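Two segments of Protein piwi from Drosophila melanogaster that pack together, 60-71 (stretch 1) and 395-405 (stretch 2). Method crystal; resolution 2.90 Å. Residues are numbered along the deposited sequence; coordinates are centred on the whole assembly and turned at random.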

# COMPACT_ATOMS: atom_id res chain seq x y z
N ASP A 60 11.32 21.87 -17.21
CA ASP A 60 10.51 21.08 -16.29
C ASP A 60 9.15 20.73 -16.90
O ASP A 60 9.07 19.90 -17.80
CB ASP A 60 10.33 21.82 -14.97
CG ASP A 60 10.34 23.32 -15.13
OD1 ASP A 60 11.35 23.85 -15.64
OD2 ASP A 60 9.34 23.97 -14.77
N GLY A 61 8.10 21.36 -16.40
CA GLY A 61 6.75 21.08 -16.87
C GLY A 61 5.83 22.28 -16.83
O GLY A 61 6.28 23.42 -16.66
N VAL A 62 4.53 22.05 -17.00
CA VAL A 62 3.54 23.12 -17.03
C VAL A 62 2.96 23.26 -15.62
O VAL A 62 2.33 22.30 -15.13
CB VAL A 62 2.43 22.83 -18.05
CG1 VAL A 62 1.40 23.94 -18.05
CG2 VAL A 62 3.04 22.66 -19.44
N PRO A 63 3.15 24.38 -14.94
CA PRO A 63 2.64 24.51 -13.57
C PRO A 63 1.13 24.74 -13.55
O PRO A 63 0.56 25.36 -14.44
CB PRO A 63 3.40 25.72 -13.01
CG PRO A 63 3.75 26.52 -14.22
CD PRO A 63 3.99 25.53 -15.32
N VAL A 64 0.50 24.24 -12.49
CA VAL A 64 -0.94 24.33 -12.28
C VAL A 64 -1.22 24.48 -10.79
O VAL A 64 -0.35 24.30 -9.94
CB VAL A 64 -1.69 23.09 -12.83
CG1 VAL A 64 -1.70 23.09 -14.35
CG2 VAL A 64 -1.08 21.81 -12.29
N MET A 65 -2.47 24.83 -10.49
CA MET A 65 -2.98 24.94 -9.13
C MET A 65 -4.06 23.89 -8.93
O MET A 65 -4.98 23.78 -9.74
CB MET A 65 -3.53 26.34 -8.86
CG MET A 65 -3.01 26.98 -7.58
SD MET A 65 -1.21 27.07 -7.53
CE MET A 65 -0.86 27.89 -9.08
N LEU A 66 -3.94 23.11 -7.85
CA LEU A 66 -4.73 21.90 -7.69
C LEU A 66 -5.48 21.91 -6.36
O LEU A 66 -4.92 22.25 -5.32
CB LEU A 66 -3.85 20.65 -7.75
CG LEU A 66 -2.91 20.50 -8.94
CD1 LEU A 66 -1.55 21.12 -8.65
CD2 LEU A 66 -2.77 19.04 -9.30
N GLN A 67 -6.76 21.53 -6.42
CA GLN A 67 -7.56 21.33 -5.22
C GLN A 67 -7.07 20.12 -4.44
O GLN A 67 -6.61 19.13 -5.01
CB GLN A 67 -9.04 21.14 -5.58
CG GLN A 67 -9.85 22.41 -5.64
CD GLN A 67 -9.86 23.04 -7.02
OE1 GLN A 67 -9.18 22.57 -7.93
NE2 GLN A 67 -10.65 24.09 -7.19
N THR A 68 -7.19 20.20 -3.11
CA THR A 68 -6.69 19.13 -2.25
C THR A 68 -7.79 18.56 -1.36
O THR A 68 -8.98 18.77 -1.61
CB THR A 68 -5.54 19.63 -1.38
OG1 THR A 68 -6.07 20.48 -0.36
CG2 THR A 68 -4.55 20.40 -2.21
N ASN A 69 -7.38 17.86 -0.30
CA ASN A 69 -8.31 17.40 0.73
C ASN A 69 -7.83 17.85 2.11
O ASN A 69 -8.00 17.13 3.10
CB ASN A 69 -8.48 15.89 0.69
CG ASN A 69 -7.20 15.14 0.96
OD1 ASN A 69 -6.11 15.61 0.62
ND2 ASN A 69 -7.31 13.97 1.58
N PHE A 70 -7.25 19.04 2.20
CA PHE A 70 -6.74 19.60 3.44
C PHE A 70 -7.39 20.95 3.71
O PHE A 70 -7.70 21.71 2.78
CB PHE A 70 -5.21 19.78 3.38
CG PHE A 70 -4.44 18.50 3.52
CD1 PHE A 70 -4.30 17.64 2.45
CD2 PHE A 70 -3.85 18.16 4.73
CE1 PHE A 70 -3.59 16.46 2.58
CE2 PHE A 70 -3.14 16.98 4.86
CZ PHE A 70 -3.01 16.13 3.78
N PHE A 71 -7.59 21.25 4.99
CA PHE A 71 -8.09 22.54 5.44
C PHE A 71 -7.06 23.17 6.36
O PHE A 71 -6.38 22.47 7.13
CB PHE A 71 -9.43 22.41 6.18
CG PHE A 71 -10.50 21.73 5.38
CD1 PHE A 71 -11.17 22.40 4.37
CD2 PHE A 71 -10.85 20.41 5.64
CE1 PHE A 71 -12.16 21.78 3.64
CE2 PHE A 71 -11.84 19.79 4.91
CZ PHE A 71 -12.50 20.47 3.91
N LYS A 395 -13.26 26.34 6.50
CA LYS A 395 -14.23 25.56 5.73
C LYS A 395 -13.92 25.54 4.24
O LYS A 395 -14.63 24.88 3.48
CB LYS A 395 -15.64 26.09 5.97
N ASN A 396 -12.89 26.27 3.82
CA ASN A 396 -12.40 26.28 2.45
C ASN A 396 -11.17 25.38 2.33
O ASN A 396 -10.36 25.29 3.26
CB ASN A 396 -12.06 27.70 2.01
CG ASN A 396 -11.56 28.56 3.16
OD1 ASN A 396 -12.10 28.51 4.26
ND2 ASN A 396 -10.51 29.34 2.91
N VAL A 397 -11.03 24.74 1.18
CA VAL A 397 -9.96 23.78 0.95
C VAL A 397 -8.72 24.52 0.47
O VAL A 397 -8.81 25.49 -0.29
CB VAL A 397 -10.39 22.71 -0.07
CG1 VAL A 397 -9.42 21.55 -0.06
CG2 VAL A 397 -11.81 22.23 0.22
N THR A 398 -7.55 24.05 0.91
CA THR A 398 -6.29 24.59 0.44
C THR A 398 -5.95 24.02 -0.93
O THR A 398 -6.33 22.90 -1.26
CB THR A 398 -5.16 24.27 1.43
OG1 THR A 398 -5.65 24.43 2.77
CG2 THR A 398 -3.98 25.20 1.22
N GLU A 399 -5.25 24.81 -1.73
CA GLU A 399 -4.82 24.39 -3.06
C GLU A 399 -3.30 24.51 -3.17
O GLU A 399 -2.68 25.39 -2.56
CB GLU A 399 -5.50 25.21 -4.16
CG GLU A 399 -5.22 26.70 -4.12
CD GLU A 399 -5.96 27.45 -5.21
OE1 GLU A 399 -6.97 26.92 -5.72
OE2 GLU A 399 -5.52 28.56 -5.57
N VAL A 400 -2.71 23.61 -3.95
CA VAL A 400 -1.26 23.48 -4.03
C VAL A 400 -0.78 23.85 -5.43
O VAL A 400 -1.48 23.67 -6.42
CB VAL A 400 -0.80 22.05 -3.65
CG1 VAL A 400 0.72 21.97 -3.60
CG2 VAL A 400 -1.37 21.66 -2.31
N GLN A 401 0.45 24.37 -5.48
CA GLN A 401 1.16 24.55 -6.74
C GLN A 401 1.82 23.24 -7.14
O GLN A 401 2.43 22.56 -6.30
CB GLN A 401 2.20 25.67 -6.61
CG GLN A 401 3.33 25.41 -5.61
CD GLN A 401 2.91 25.57 -4.15
OE1 GLN A 401 1.79 25.23 -3.77
NE2 GLN A 401 3.81 26.09 -3.33
N GLY A 402 1.69 22.87 -8.41
CA GLY A 402 2.31 21.67 -8.92
C GLY A 402 2.71 21.88 -10.36
O GLY A 402 2.52 22.96 -10.93
N ARG A 403 3.25 20.83 -10.97
CA ARG A 403 3.65 20.89 -12.37
C ARG A 403 3.34 19.56 -13.05
O ARG A 403 3.36 18.50 -12.42
CB ARG A 403 5.14 21.23 -12.51
CG ARG A 403 6.01 20.12 -13.08
CD ARG A 403 7.46 20.55 -13.18
NE ARG A 403 8.15 20.47 -11.90
CZ ARG A 403 8.93 19.46 -11.54
NH1 ARG A 403 9.13 18.45 -12.38
NH2 ARG A 403 9.52 19.46 -10.35
N ILE A 404 3.02 19.64 -14.34
CA ILE A 404 2.70 18.48 -15.16
C ILE A 404 3.88 18.23 -16.09
O ILE A 404 4.31 19.13 -16.82
CB ILE A 404 1.40 18.70 -15.96
CG1 ILE A 404 0.28 19.18 -15.03
CG2 ILE A 404 0.99 17.42 -16.66
CD1 ILE A 404 -1.03 19.43 -15.74
N ILE A 405 4.41 17.01 -16.04
CA ILE A 405 5.54 16.64 -16.89
C ILE A 405 5.08 16.54 -18.34
O ILE A 405 3.96 16.10 -18.62
CB ILE A 405 6.15 15.31 -16.41
CG1 ILE A 405 6.51 15.38 -14.93
CG2 ILE A 405 7.38 14.96 -17.23
CD1 ILE A 405 7.73 16.22 -14.63

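Two strands more than 320 residues apart in sequence run antiparallel here, and most of the hydrogen bonds between them join backbone to backbone. At the start of stretch 1, Asp60 offers its CB to the aliphatic part of Arg403, 3.6 Å from CD. Gly61 follows with no side chain, and the space is taken: a CB there would fall against Ile404 O and Arg403 CG. Gly61 CA instead lies 3.1 Å from Ile404 O, a close CA-H...O contact.

The ladder then settles into a two-residue rhythm, and alternation sorts the side chains. Val62 N donates to Ile404 O and Ile404 N returns to Val62 O, both at 2.9 Å; Val62 shares a face with Val64, Leu66, Ile404 and Val400. Pro63, which has no amide hydrogen to give, sits at a non-hydrogen-bonded position opposite Arg403, so the ladder loses nothing by it; Pro63 CA approaches Gly402 O at 3.1 Å. Val64 N donates to Gly402 O and Gly402 N to Val64 O, both at 2.9 Å, and Val64 CG1 meets Ile404 CD1 at 4.0 Å. Met65 shares the other face with Pro63, Gln67, Arg403, Gln401 and Glu399, and Met65 SD packs 3.8 Å from Gln401 CB. Leu66 N donates to Val400 O and Val400 N to Leu66 O, both at 2.9 Å. Gly402 leaves room for Leu66, whose CD1 comes 3.7 Å from Gly402 N; a CB at Gly402 would clash with that methyl. Gln67 pairs with Glu399 without hydrogen bonds.

At Thr68 the regular pairing loosens. Thr68 N makes only a weak bond to Thr398 O at 3.4 Å, but Thr68 OG1 donates to the same oxygen at 2.6 Å and accepts from Phe70 N at 3.2 Å, bracing the corner at Asn69. Beyond it, Thr398 N donates to Phe70 O at 3.0 Å, nearly straight. Phe71 finishes the contact, its CE1 3.5 Å from Val397 CG2 while Asn396 O approaches the ring edge, 3.2 Å from CD1.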